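Local coordinates for uncharacterized protein (Enterococcus faecalis, PDB 3L1W) that is of unknown function but may cleave phosphate ester bonds, possibly as a 3'-5' RNA exonuclease, with the two-sheet fold of the endonuclease/exonuclease/phosphatase family, at residues V10-E13 and Y14-D17; Q42-R45 and P46-R50; S62-R65 and E66-Q70; L77-E80 and Q81-Q84; A190-Y193 and G194-T198. All blocks are in the same frame, centred on the assembly; numbering follows the deposited sequence. Where two conformers were deposited one is given.

The contacts follow one another along the chain, each a local turn or helix start in the two-sheet sandwich of the DNase I-like fold. Contacts 2 to 5 all reach the seven-stranded sheet: contact 2 ends strand 38-44, contact 4 begins from its neighbour 73-78, contact 3 from the edge strand 59-64 beyond it, and contact 5 leaves strand 191-193 at the far margin. Contacts 1 and 2, with centres about 13 Å apart, touch through Asp11 and Asn47; contacts 2 and 3, about 10 Å apart, touch at Pro46. Together these turns carry the chain between strands, helices and, at contact 4, the two sheets, while contact 5, about 32 Å from contact 3 between centres, lies at the subunit interface.

Contact 1: V10-E13 and Y14-D17; sequences VDTE and YDQD
Thr12 and Asp15 meet across a 3-10 turn in the surface loop that joins strand 2-7 to helix 20-34. The backbone bonds show its pitch: Asp15 N donates to Thr12 O at 3.1 Å, and one residue further on Gln16 N donates to Glu13 O at 2.9 Å. Each bond spans three residues, the mark of 3-10 winding.

Side-chain contact is slight: the methyl of Thr12, CG2, lies 3.5 Å from Asp15 OD2, with the two side chains crossing at about a right angle. A branched threonine suits the start of the turn because, with OG1 anti to the backbone N (chi1 175°), its second branch, the methyl, is set facing Asp15. OG1 itself lies on the Tyr14 side, where its exact place is doubtful.

The polar end of Asp15 belongs mainly to Arg9, with which OD2 forms a salt bridge. A short acidic side chain fits here because it can also reach back towards the incoming chain through water. That link closes the loop: one water donates to Asp15 OD2 at 2.8 Å and to Val10 O at 2.8 Å.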
loop_
_atom_site.group_PDB
_atom_site.type_symbol
_atom_site.label_atom_id
_atom_site.label_comp_id
_atom_site.label_asym_id
_atom_site.label_seq_id
_atom_site.Cartn_x
_atom_site.Cartn_y
_atom_site.Cartn_z
ATOM N N VAL A 10 -18.071 13.258 -2.976
ATOM C CA VAL A 10 -19.101 13.862 -2.143
ATOM C C VAL A 10 -20.253 12.868 -1.957
ATOM O O VAL A 10 -20.574 12.101 -2.863
ATOM C CB VAL A 10 -19.609 15.189 -2.766
ATOM C CG1 VAL A 10 -20.427 14.923 -4.023
ATOM C CG2 VAL A 10 -20.418 15.991 -1.757
ATOM N N ASP A 11 -20.850 12.867 -0.771
ATOM C CA ASP A 11 -22.027 12.049 -0.515
ATOM C C ASP A 11 -23.160 12.545 -1.407
ATOM O O ASP A 11 -23.572 13.703 -1.310
ATOM C CB ASP A 11 -22.413 12.165 0.961
ATOM C CG ASP A 11 -23.514 11.197 1.368
ATOM O OD1 ASP A 11 -23.822 10.262 0.601
ATOM O OD2 ASP A 11 -24.059 11.373 2.481
ATOM N N THR A 12 -23.642 11.678 -2.292
ATOM C CA THR A 12 -24.741 12.034 -3.182
ATOM C C THR A 12 -25.600 10.818 -3.512
ATOM O O THR A 12 -25.090 9.714 -3.707
ATOM C CB THR A 12 -24.230 12.671 -4.488
ATOM O OG1 THR A 12 -25.333 12.902 -5.369
ATOM C CG2 THR A 12 -23.218 11.764 -5.183
ATOM N N GLU A 13 -26.909 11.021 -3.581
ATOM C CA GLU A 13 -27.809 9.911 -3.867
ATOM C C GLU A 13 -27.661 9.445 -5.307
ATOM O O GLU A 13 -28.111 8.361 -5.664
ATOM C CB GLU A 13 -29.257 10.277 -3.532
ATOM C CG GLU A 13 -29.512 10.349 -2.036
ATOM C CD GLU A 13 -30.954 10.632 -1.695
ATOM O OE1 GLU A 13 -31.764 10.819 -2.629
ATOM O OE2 GLU A 13 -31.280 10.669 -0.489
ATOM N N TYR A 14 -27.009 10.258 -6.132
ATOM C CA TYR A 14 -26.726 9.854 -7.504
ATOM C C TYR A 14 -25.910 8.559 -7.548
ATOM O O TYR A 14 -26.004 7.796 -8.504
ATOM C CB TYR A 14 -26.012 10.971 -8.268
ATOM C CG TYR A 14 -26.848 12.230 -8.428
ATOM C CD1 TYR A 14 -28.093 12.190 -9.051
ATOM C CD2 TYR A 14 -26.388 13.458 -7.963
ATOM C CE1 TYR A 14 -28.859 13.339 -9.201
ATOM C CE2 TYR A 14 -27.142 14.611 -8.109
ATOM C CZ TYR A 14 -28.377 14.546 -8.729
ATOM O OH TYR A 14 -29.125 15.693 -8.868
ATOM N N ASP A 15 -25.121 8.310 -6.505
ATOM C CA ASP A 15 -24.298 7.096 -6.439
ATOM C C ASP A 15 -25.065 5.848 -6.008
ATOM O O ASP A 15 -24.519 4.745 -6.024
ATOM C CB ASP A 15 -23.095 7.309 -5.520
ATOM C CG ASP A 15 -22.041 8.193 -6.149
ATOM O OD1 ASP A 15 -21.967 8.228 -7.394
ATOM O OD2 ASP A 15 -21.295 8.849 -5.400
ATOM N N GLN A 16 -26.324 6.033 -5.623
ATOM C CA GLN A 16 -27.220 4.919 -5.335
ATOM C C GLN A 16 -26.614 3.946 -4.329
ATOM O O GLN A 16 -26.365 4.319 -3.188
ATOM C CB GLN A 16 -27.625 4.205 -6.629
ATOM C CG GLN A 16 -28.464 5.076 -7.553
ATOM C CD GLN A 16 -28.722 4.431 -8.901
ATOM O OE1 GLN A 16 -27.878 3.709 -9.432
ATOM N NE2 GLN A 16 -29.891 4.701 -9.468
ATOM N N ASP A 17 -26.369 2.708 -4.748
ATOM C CA ASP A 17 -25.878 1.690 -3.822
ATOM C C ASP A 17 -24.390 1.863 -3.502
ATOM O O ASP A 17 -23.781 1.015 -2.844
ATOM C CB ASP A 17 -26.146 0.278 -4.362
ATOM C CG ASP A 17 -25.283 -0.065 -5.566
ATOM O OD1 ASP A 17 -24.651 0.845 -6.143
ATOM O OD2 ASP A 17 -25.235 -1.257 -5.937
HETATM O O HOH W 1 -21.379 9.416 -2.699
#

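Contact 2: Q42-R45 and P46-R50; sequences QEVR and PNQVR
Gln48 reaches back from the first turn of its helix to Arg45, and its OE1 accepts the backbone N of Arg45 at 2.8 Å in a nearly straight bond (171° at the hydrogen). Its CG is anti to the carbonyl carbon (chi1 -60°) and the chain runs extended beyond it, which takes the amide back to Arg45 N; the donor stands above the amide plane. The same oxygen also takes the backbone N of Asp11, while Gln48 NE2 donates to Arg9 O, so this buried amide is satisfied at both ends, and glutamine, with one acceptor and one donor end, suits the place.

Arg45 occupies the N-cap of helix 46-55. Its carbonyl O accepts Val49 N at 3.0 Å and a weak bond from Gln48 N as well. Pro46 fits the first helical position, where an amide hydrogen would have no helical carbonyl to meet. With the glutamine reaching the N-cap amide, the arrangement resembles one half of a capping box. It turns the chain from strand 38-44, which ends in a G1 beta bulge formed by Glu43 and Val44 opposite Gly73, into the helix; the axes of 42-44 and 46-50 stand at 99°.

Outside the cap, a water accepts from Arg45 NE at 2.9 Å, in the guanidinium plane, and donates to Asn47 OD1 at 2.8 Å; Asn47 ND2 goes to Asp11 OD2. Beneath lie the valines: Val44 CG2 touches Val49 CG2 at 3.6 Å, and Val44 CB rests 3.8 Å from Gln48 CB. Such compact branched side chains fill the corner between strand and helix.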
loop_
_atom_site.group_PDB
_atom_site.type_symbol
_atom_site.label_atom_id
_atom_site.label_comp_id
_atom_site.label_asym_id
_atom_site.label_seq_id
_atom_site.Cartn_x
_atom_site.Cartn_y
_atom_site.Cartn_z
ATOM N N GLN A 42 -10.657 16.041 -0.307
ATOM C CA GLN A 42 -11.672 16.852 -0.978
ATOM C C GLN A 42 -13.035 16.161 -0.982
ATOM O O GLN A 42 -13.117 14.932 -0.898
ATOM C CB GLN A 42 -11.277 17.188 -2.423
ATOM C CG GLN A 42 -9.929 17.881 -2.573
ATOM C CD GLN A 42 -8.787 16.887 -2.479
ATOM O OE1 GLN A 42 -8.873 15.782 -3.016
ATOM N NE2 GLN A 42 -7.711 17.273 -1.806
ATOM N N GLU A 43 -14.083 16.975 -1.085
ATOM C CA GLU A 43 -15.476 16.534 -1.272
ATOM C C GLU A 43 -16.083 15.858 -0.048
ATOM O O GLU A 43 -16.534 14.719 -0.117
ATOM C CB GLU A 43 -15.622 15.649 -2.514
ATOM C CG GLU A 43 -15.268 16.372 -3.811
ATOM C CD GLU A 43 -15.835 15.708 -5.057
ATOM O OE1 GLU A 43 -16.809 14.945 -4.944
ATOM O OE2 GLU A 43 -15.320 15.978 -6.168
ATOM N N VAL A 44 -16.092 16.564 1.074
ATOM C CA VAL A 44 -16.707 16.033 2.281
ATOM C C VAL A 44 -17.780 16.971 2.831
ATOM O O VAL A 44 -17.495 18.096 3.252
ATOM C CB VAL A 44 -15.655 15.701 3.368
ATOM C CG1 VAL A 44 -14.878 14.455 2.962
ATOM C CG2 VAL A 44 -14.700 16.886 3.606
ATOM N N ARG A 45 -19.016 16.494 2.809
ATOM C CA ARG A 45 -20.106 17.167 3.493
ATOM C C ARG A 45 -19.953 16.915 4.992
ATOM O O ARG A 45 -19.111 16.106 5.408
ATOM C CB ARG A 45 -21.443 16.656 2.952
ATOM C CG ARG A 45 -21.672 17.064 1.492
ATOM C CD ARG A 45 -23.029 16.609 0.958
ATOM N NE ARG A 45 -24.111 17.055 1.825
ATOM C CZ ARG A 45 -24.510 18.320 1.934
ATOM N NH1 ARG A 45 -25.502 18.633 2.758
ATOM N NH2 ARG A 45 -23.919 19.273 1.225
ATOM N N PRO A 46 -20.737 17.620 5.819
ATOM C CA PRO A 46 -20.511 17.515 7.267
ATOM C C PRO A 46 -20.570 16.093 7.809
ATOM O O PRO A 46 -19.783 15.746 8.698
ATOM C CB PRO A 46 -21.638 18.368 7.853
ATOM C CG PRO A 46 -21.855 19.422 6.805
ATOM C CD PRO A 46 -21.684 18.705 5.484
ATOM N N ASN A 47 -21.480 15.273 7.291
ATOM C CA ASN A 47 -21.550 13.892 7.749
ATOM C C ASN A 47 -20.277 13.108 7.439
ATOM O O ASN A 47 -19.845 12.269 8.226
ATOM C CB ASN A 47 -22.787 13.184 7.186
ATOM C CG ASN A 47 -22.735 13.014 5.682
ATOM O OD1 ASN A 47 -22.407 13.948 4.948
ATOM N ND2 ASN A 47 -23.053 11.818 5.217
ATOM N N GLN A 48 -19.669 13.392 6.293
ATOM C CA GLN A 48 -18.424 12.735 5.904
ATOM C C GLN A 48 -17.270 13.195 6.796
ATOM O O GLN A 48 -16.411 12.404 7.173
ATOM C CB GLN A 48 -18.116 13.029 4.436
ATOM C CG GLN A 48 -19.210 12.525 3.504
ATOM C CD GLN A 48 -18.955 12.901 2.054
ATOM O OE1 GLN A 48 -19.399 13.952 1.593
ATOM N NE2 GLN A 48 -18.240 12.041 1.328
ATOM N N VAL A 49 -17.264 14.477 7.151
ATOM C CA VAL A 49 -16.257 14.974 8.084
ATOM C C VAL A 49 -16.407 14.260 9.431
ATOM O O VAL A 49 -15.420 13.801 10.019
ATOM C CB VAL A 49 -16.370 16.493 8.269
ATOM C CG1 VAL A 49 -15.401 16.975 9.357
ATOM C CG2 VAL A 49 -16.085 17.199 6.947
ATOM N N ARG A 50 -17.641 14.149 9.912
ATOM C CA ARG A 50 -17.900 13.443 11.168
ATOM C C ARG A 50 -17.386 12.009 11.099
ATOM O O ARG A 50 -16.766 11.523 12.047
ATOM C CB ARG A 50 -19.392 13.438 11.515
ATOM C CG ARG A 50 -19.954 14.778 11.969
ATOM C CD ARG A 50 -21.296 14.600 12.689
ATOM N NE ARG A 50 -22.356 14.089 11.815
ATOM C CZ ARG A 50 -22.629 12.798 11.633
ATOM N NH1 ARG A 50 -21.916 11.869 12.257
ATOM N NH2 ARG A 50 -23.614 12.432 10.819
HETATM O O HOH W 2 -24.495 14.547 3.151
#

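Contact 3: S62-R65 and E66-Q70; sequences SAER and EGDGQ
The carboxylate of Glu64 is gripped by several backbone amides. Its OE1 accepts Glu66 N at 2.9 Å and, beyond the two segments, Gly71 N; its OE2 receives weak bonds from Gly69 N at 2.8 Å and Gly67 N at 2.9 Å. Glu64 ends strand 59-64, and the residues that follow form the loop of the beta hairpin leading into antiparallel strand 73-78. The loop curls round the carboxylate with these amides turned inward, which should ease the burden of its negative charge, although Asp68 OD1, 3.8 Å from Glu64 OE1, probably works the other way.

Glu64 reaches that place by folding over itself: CG sits between the backbone N and the carbonyl carbon (chi1 53°), and the chain bends again at chi2. The glutamate chain is long enough to carry its carboxylate to the middle of the loop. The glycines suit their places through the backbone: Gly67 has angles at which a side-chain carbon would press on the preceding carbonyl O, and Gly69 has a positive phi. Gly69 CA lies 3.5 Å from Glu64 CG.

In one of its two conformers, Arg65 runs alongside Glu66, pointing the same way, with NE and OE2 beyond salt-bridge distance. The far end of the loop is held by an Asx turn, in which Asp68 OD1 accepts Gln70 N at 2.9 Å from above its carboxylate plane.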
loop_
_atom_site.group_PDB
_atom_site.type_symbol
_atom_site.label_atom_id
_atom_site.label_comp_id
_atom_site.label_asym_id
_atom_site.label_seq_id
_atom_site.Cartn_x
_atom_site.Cartn_y
_atom_site.Cartn_z
ATOM N N SER A 62 -11.011 21.100 9.205
ATOM C CA SER A 62 -11.958 21.180 8.096
ATOM C C SER A 62 -12.581 22.555 7.950
ATOM O O SER A 62 -12.540 23.369 8.867
ATOM C CB SER A 62 -13.067 20.132 8.227
ATOM O OG SER A 62 -13.947 20.450 9.293
ATOM N N ALA A 63 -13.157 22.793 6.777
ATOM C CA ALA A 63 -13.869 24.034 6.483
ATOM C C ALA A 63 -14.790 23.725 5.322
ATOM O O ALA A 63 -14.555 22.769 4.585
ATOM C CB ALA A 63 -12.894 25.138 6.114
ATOM N N GLU A 64 -15.857 24.494 5.162
ATOM C CA GLU A 64 -16.784 24.198 4.073
ATOM C C GLU A 64 -17.147 25.449 3.286
ATOM O O GLU A 64 -16.926 26.564 3.751
ATOM C CB GLU A 64 -18.002 23.407 4.562
ATOM C CG GLU A 64 -18.732 24.035 5.725
ATOM C CD GLU A 64 -19.494 25.269 5.315
ATOM O OE1 GLU A 64 -20.290 25.174 4.358
ATOM O OE2 GLU A 64 -19.296 26.326 5.951
ATOM N N ARG A 65 -17.697 25.250 2.095
ATOM C CA ARG A 65 -17.754 26.330 1.122
ATOM C C ARG A 65 -18.980 27.233 1.243
ATOM O O ARG A 65 -19.001 28.323 0.674
ATOM C CB ARG A 65 -17.610 25.777 -0.302
ATOM C CG ARG A 65 -18.801 24.982 -0.792
ATOM C CD ARG A 65 -18.480 24.231 -2.081
ATOM N NE ARG A 65 -19.696 23.708 -2.692
ATOM C CZ ARG A 65 -19.736 23.009 -3.820
ATOM N NH1 ARG A 65 -20.900 22.585 -4.290
ATOM N NH2 ARG A 65 -18.618 22.732 -4.474
ATOM N N GLU A 66 -19.988 26.808 2.001
ATOM C CA GLU A 66 -21.188 27.641 2.136
ATOM C C GLU A 66 -21.049 28.692 3.225
ATOM O O GLU A 66 -21.659 29.755 3.147
ATOM C CB GLU A 66 -22.443 26.791 2.359
ATOM C CG GLU A 66 -22.770 25.860 1.197
ATOM C CD GLU A 66 -22.999 26.604 -0.112
ATOM O OE1 GLU A 66 -23.513 27.742 -0.069
ATOM O OE2 GLU A 66 -22.672 26.047 -1.182
ATOM N N GLY A 67 -20.240 28.401 4.238
ATOM C CA GLY A 67 -20.043 29.330 5.336
ATOM C C GLY A 67 -20.943 29.036 6.521
ATOM O O GLY A 67 -20.599 29.353 7.662
ATOM N N ASP A 68 -22.096 28.427 6.254
ATOM C CA ASP A 68 -23.043 28.060 7.307
ATOM C C ASP A 68 -22.700 26.707 7.937
ATOM O O ASP A 68 -23.512 26.125 8.657
ATOM C CB ASP A 68 -24.479 28.050 6.768
ATOM C CG ASP A 68 -24.667 27.077 5.615
ATOM O OD1 ASP A 68 -23.777 26.228 5.397
ATOM O OD2 ASP A 68 -25.705 27.158 4.924
ATOM N N GLY A 69 -21.495 26.215 7.657
ATOM C CA GLY A 69 -21.029 24.949 8.197
ATOM C C GLY A 69 -21.804 23.741 7.697
ATOM O O GLY A 69 -21.618 22.628 8.183
ATOM N N GLN A 70 -22.675 23.950 6.718
ATOM C CA GLN A 70 -23.520 22.865 6.233
ATOM C C GLN A 70 -23.136 22.366 4.846
ATOM O O GLN A 70 -23.677 21.365 4.375
ATOM C CB GLN A 70 -24.989 23.295 6.237
ATOM C CG GLN A 70 -25.482 23.781 7.590
ATOM C CD GLN A 70 -25.256 22.760 8.686
ATOM O OE1 GLN A 70 -25.633 21.596 8.553
ATOM N NE2 GLN A 70 -24.634 23.190 9.778
#

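Contact 4: L77-E80 and Q81-Q84; sequences LYNE and QKVQ. With SO4 (sulfate ion), chain G.
Asn79 draws the following residues round it with both its backbone and its side chain. Its single carbonyl O takes two donors, Val83 N at 2.9 Å and Lys82 N at 2.9 Å. Its side-chain OD1 accepts Gln81 N at 2.8 Å. With CG anti to the backbone N (chi1 178°), the amide swings forward over the turn, and the short chain of asparagine is the right length to meet an amide two residues on.

Further along, Gln84 NE2 donates to Glu80 O at 2.7 Å, the acceptor lying in the plane of the glutamine amide; its bent chain brings it back over the turn. Glu80 CA also makes a close C-H contact with Val83 O. The side-chain bond of Asn79 is an Asx turn, set in a tight connection that carries the chain from strand 73-78 of one sheet of the sandwich to strand 83-92 of the other. On the buried side, which suits the largely apolar Tyr78 and Val83, Tyr78 CB packs 3.7 Å from Val83 CG2, and Val83 O lies at the edge of the tyrosine ring; Phe117 makes a T-shaped (edge-to-face) stack with that ring.

In the outer shell, a water accepts from Asn79 ND2 at 2.9 Å and from Lys82 NZ. The extended lysine chain passes beside the asparagine amide, and NZ donates to O1 of a sulfate at 3.0 Å; a long, flexible, positively charged chain suits such an anion site. Ser37 OG and Lys2 N also bind this ion, probably from the crystallisation liquor. Thr120 OG1 shares Gln84 NE2, and Thr59 OG1 holds Glu80 OE2.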
loop_
_atom_site.group_PDB
_atom_site.type_symbol
_atom_site.label_atom_id
_atom_site.label_comp_id
_atom_site.label_asym_id
_atom_site.label_seq_id
_atom_site.Cartn_x
_atom_site.Cartn_y
_atom_site.Cartn_z
ATOM N N LEU A 77 -6.294 15.954 7.187
ATOM C CA LEU A 77 -6.122 14.998 8.268
ATOM C C LEU A 77 -4.643 14.962 8.589
ATOM O O LEU A 77 -3.807 14.961 7.685
ATOM C CB LEU A 77 -6.576 13.602 7.820
ATOM C CG LEU A 77 -8.011 13.475 7.315
ATOM C CD1 LEU A 77 -8.320 12.033 6.920
ATOM C CD2 LEU A 77 -8.993 13.967 8.375
ATOM N N TYR A 78 -4.305 14.929 9.869
ATOM C CA TYR A 78 -2.897 14.825 10.244
ATOM C C TYR A 78 -2.709 14.068 11.544
ATOM O O TYR A 78 -3.608 14.002 12.388
ATOM C CB TYR A 78 -2.224 16.209 10.295
ATOM C CG TYR A 78 -2.797 17.158 11.322
ATOM C CD1 TYR A 78 -2.161 17.359 12.541
ATOM C CD2 TYR A 78 -3.970 17.851 11.071
ATOM C CE1 TYR A 78 -2.682 18.243 13.481
ATOM C CE2 TYR A 78 -4.496 18.737 12.011
ATOM C CZ TYR A 78 -3.845 18.917 13.206
ATOM O OH TYR A 78 -4.370 19.789 14.133
ATOM N N ASN A 79 -1.529 13.483 11.690
ATOM C CA ASN A 79 -1.172 12.736 12.893
ATOM C C ASN A 79 -0.304 13.624 13.768
ATOM O O ASN A 79 0.816 13.963 13.382
ATOM C CB ASN A 79 -0.397 11.479 12.485
ATOM C CG ASN A 79 0.062 10.649 13.671
ATOM O OD1 ASN A 79 0.127 11.129 14.796
ATOM N ND2 ASN A 79 0.396 9.387 13.411
ATOM N N GLU A 80 -0.816 14.009 14.935
ATOM C CA GLU A 80 -0.107 14.945 15.806
ATOM C C GLU A 80 1.218 14.428 16.363
ATOM O O GLU A 80 2.057 15.220 16.802
ATOM C CB GLU A 80 -1.030 15.421 16.930
ATOM C CG GLU A 80 -2.096 16.397 16.442
ATOM C CD GLU A 80 -3.042 16.836 17.545
ATOM O OE1 GLU A 80 -2.563 17.167 18.647
ATOM O OE2 GLU A 80 -4.265 16.855 17.304
ATOM N N GLN A 81 1.424 13.119 16.331
ATOM C CA GLN A 81 2.710 12.569 16.745
ATOM C C GLN A 81 3.767 12.775 15.666
ATOM O O GLN A 81 4.957 12.613 15.922
ATOM C CB GLN A 81 2.597 11.073 17.035
ATOM C CG GLN A 81 1.785 10.715 18.258
ATOM C CD GLN A 81 1.997 9.262 18.661
ATOM O OE1 GLN A 81 1.270 8.369 18.223
ATOM N NE2 GLN A 81 3.015 9.019 19.485
ATOM N N LYS A 82 3.324 13.104 14.454
ATOM C CA LYS A 82 4.225 13.265 13.314
ATOM C C LYS A 82 4.357 14.723 12.877
ATOM O O LYS A 82 5.449 15.183 12.525
ATOM C CB LYS A 82 3.737 12.415 12.134
ATOM C CG LYS A 82 3.756 10.910 12.421
ATOM C CD LYS A 82 3.296 10.109 11.222
ATOM C CE LYS A 82 3.379 8.599 11.490
ATOM N NZ LYS A 82 2.760 7.815 10.377
ATOM N N VAL A 83 3.240 15.446 12.870
ATOM C CA VAL A 83 3.269 16.872 12.538
ATOM C C VAL A 83 2.316 17.627 13.435
ATOM O O VAL A 83 1.277 17.103 13.828
ATOM C CB VAL A 83 2.868 17.152 11.076
ATOM C CG1 VAL A 83 3.867 16.516 10.104
ATOM C CG2 VAL A 83 1.451 16.661 10.799
ATOM N N GLN A 84 2.664 18.865 13.754
ATOM C CA GLN A 84 1.784 19.685 14.569
ATOM C C GLN A 84 1.307 20.880 13.762
ATOM O O GLN A 84 2.082 21.477 13.016
ATOM C CB GLN A 84 2.499 20.148 15.841
ATOM C CG GLN A 84 2.882 19.005 16.776
ATOM C CD GLN A 84 4.138 18.269 16.329
ATOM O OE1 GLN A 84 5.161 18.888 16.032
ATOM N NE2 GLN A 84 4.069 16.940 16.292
HETATM S S SO4 G . 5.344 8.961 7.764
HETATM O O1 SO4 G . 4.051 8.280 7.674
HETATM O O2 SO4 G . 5.787 8.911 9.153
HETATM O O3 SO4 G . 6.315 8.281 6.914
HETATM O O4 SO4 G . 5.202 10.357 7.355
HETATM O O HOH W 3 -0.201 8.612 10.645
HETATM O O HOH W 4 -1.373 10.126 17.104
HETATM O O HOH W 5 1.966 7.497 14.965
#

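Contact 5: A190-Y193 and G194-T198; sequences ATHY and GPRGT
His192 donates from NE2 to Pro195 O at 2.9 Å, a bond of 163° that ties the edge strand 191-193 to the loop leaving it. This is one of the two outermost strands of the seven-stranded sheet within this chain, paired in parallel with strand 222-229, and the chain turns away at Gly194. The oxygen lies almost in the imidazole plane, whereas the ring nitrogen stands 54° out of the plane of the proline carbonyl. CG of the histidine is anti to the backbone N (chi1 -178°), which extends the ring toward Pro195, where NE2 meets the carbonyl. Histidine suits the position because it has two ring nitrogens: ND1 is held by Thr227 OG1 of the neighbouring strand, so that both nitrogens fix the rotation of the ring. Pro195 O has a second partner in Ser229 OG.

Gly194 is where the strand gives way to the loop. At its backbone angles a side-chain carbon would collide with Tyr193 O, so a residue without one fits easily, and the bend places Gly194 O 3.4 Å from His192 CD2, on an oblique approach to the ring. A bound formic acid, probably from the crystallisation liquor, lies about 3 Å from this glycine.

Tyr193, next along the strand, has its ring on the other side of the chain from His192. Its main business is with the second subunit: OH bonds to Asp232 and the ring stacks on Phe33, both of that subunit. A large aromatic with a hydroxyl end fits such an interface. Back at the bend, one water donates to His192 O at 2.8 Å and to Gly194 O at 2.8 Å.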
loop_
_atom_site.group_PDB
_atom_site.type_symbol
_atom_site.label_atom_id
_atom_site.label_comp_id
_atom_site.label_asym_id
_atom_site.label_seq_id
_atom_site.Cartn_x
_atom_site.Cartn_y
_atom_site.Cartn_z
ATOM N N ALA A 190 10.761 11.677 -9.186
ATOM C CA ALA A 190 11.357 10.444 -8.695
ATOM C C ALA A 190 10.630 9.268 -9.317
ATOM O O ALA A 190 9.981 9.420 -10.351
ATOM C CB ALA A 190 11.283 10.389 -7.171
ATOM N N THR A 191 10.739 8.099 -8.697
ATOM C CA THR A 191 10.020 6.928 -9.174
ATOM C C THR A 191 8.542 7.038 -8.804
ATOM O O THR A 191 8.204 7.434 -7.688
ATOM C CB THR A 191 10.610 5.635 -8.580
ATOM O OG1 THR A 191 12.031 5.633 -8.764
ATOM C CG2 THR A 191 10.009 4.410 -9.254
ATOM N N HIS A 192 7.668 6.713 -9.757
ATOM C CA HIS A 192 6.226 6.733 -9.521
ATOM C C HIS A 192 5.640 5.327 -9.607
ATOM O O HIS A 192 5.856 4.624 -10.590
ATOM C CB HIS A 192 5.506 7.633 -10.525
ATOM C CG HIS A 192 4.031 7.727 -10.284
ATOM N ND1 HIS A 192 3.491 8.502 -9.281
ATOM C CD2 HIS A 192 2.986 7.111 -10.887
ATOM C CE1 HIS A 192 2.175 8.382 -9.295
ATOM N NE2 HIS A 192 1.844 7.536 -10.254
ATOM N N TYR A 193 4.892 4.933 -8.578
ATOM C CA TYR A 193 4.312 3.595 -8.513
ATOM C C TYR A 193 2.825 3.705 -8.801
ATOM O O TYR A 193 2.157 4.602 -8.288
ATOM C CB TYR A 193 4.548 2.982 -7.123
ATOM C CG TYR A 193 3.994 1.580 -6.959
ATOM C CD1 TYR A 193 4.494 0.528 -7.711
ATOM C CD2 TYR A 193 2.979 1.311 -6.042
ATOM C CE1 TYR A 193 4.000 -0.757 -7.567
ATOM C CE2 TYR A 193 2.466 0.026 -5.891
ATOM C CZ TYR A 193 2.985 -1.004 -6.653
ATOM O OH TYR A 193 2.495 -2.285 -6.538
ATOM N N GLY A 194 2.307 2.810 -9.635
ATOM C CA GLY A 194 0.905 2.849 -9.997
ATOM C C GLY A 194 0.647 3.713 -11.219
ATOM O O GLY A 194 1.579 4.193 -11.872
ATOM N N PRO A 195 -0.630 3.923 -11.541
ATOM C CA PRO A 195 -0.957 4.713 -12.732
ATOM C C PRO A 195 -0.603 6.189 -12.545
ATOM O O PRO A 195 -0.635 6.691 -11.419
ATOM C CB PRO A 195 -2.472 4.528 -12.860
ATOM C CG PRO A 195 -2.943 4.284 -11.462
ATOM C CD PRO A 195 -1.829 3.498 -10.793
ATOM N N ARG A 196 -0.273 6.883 -13.634
ATOM C CA ARG A 196 -0.012 8.317 -13.541
ATOM C C ARG A 196 -1.312 9.112 -13.381
ATOM O O ARG A 196 -1.313 10.192 -12.798
ATOM C CB ARG A 196 0.804 8.806 -14.745
ATOM C CG ARG A 196 2.242 8.290 -14.752
ATOM C CD ARG A 196 3.018 8.720 -16.007
ATOM N NE ARG A 196 3.085 10.173 -16.159
ATOM C CZ ARG A 196 3.972 10.957 -15.550
ATOM N NH1 ARG A 196 4.878 10.435 -14.733
ATOM N NH2 ARG A 196 3.951 12.267 -15.756
ATOM N N GLY A 197 -2.410 8.563 -13.894
ATOM C CA GLY A 197 -3.721 9.163 -13.729
ATOM C C GLY A 197 -4.387 8.726 -12.438
ATOM O O GLY A 197 -3.984 7.731 -11.823
ATOM N N THR A 198 -5.422 9.464 -12.038
ATOM C CA THR A 198 -5.989 9.333 -10.709
ATOM C C THR A 198 -7.511 9.196 -10.691
ATOM O O THR A 198 -8.080 8.792 -9.687
ATOM C CB THR A 198 -5.611 10.573 -9.865
ATOM O OG1 THR A 198 -6.175 11.745 -10.458
ATOM C CG2 THR A 198 -4.086 10.746 -9.834
HETATM O O HOH W 6 4.196 3.883 -12.716
#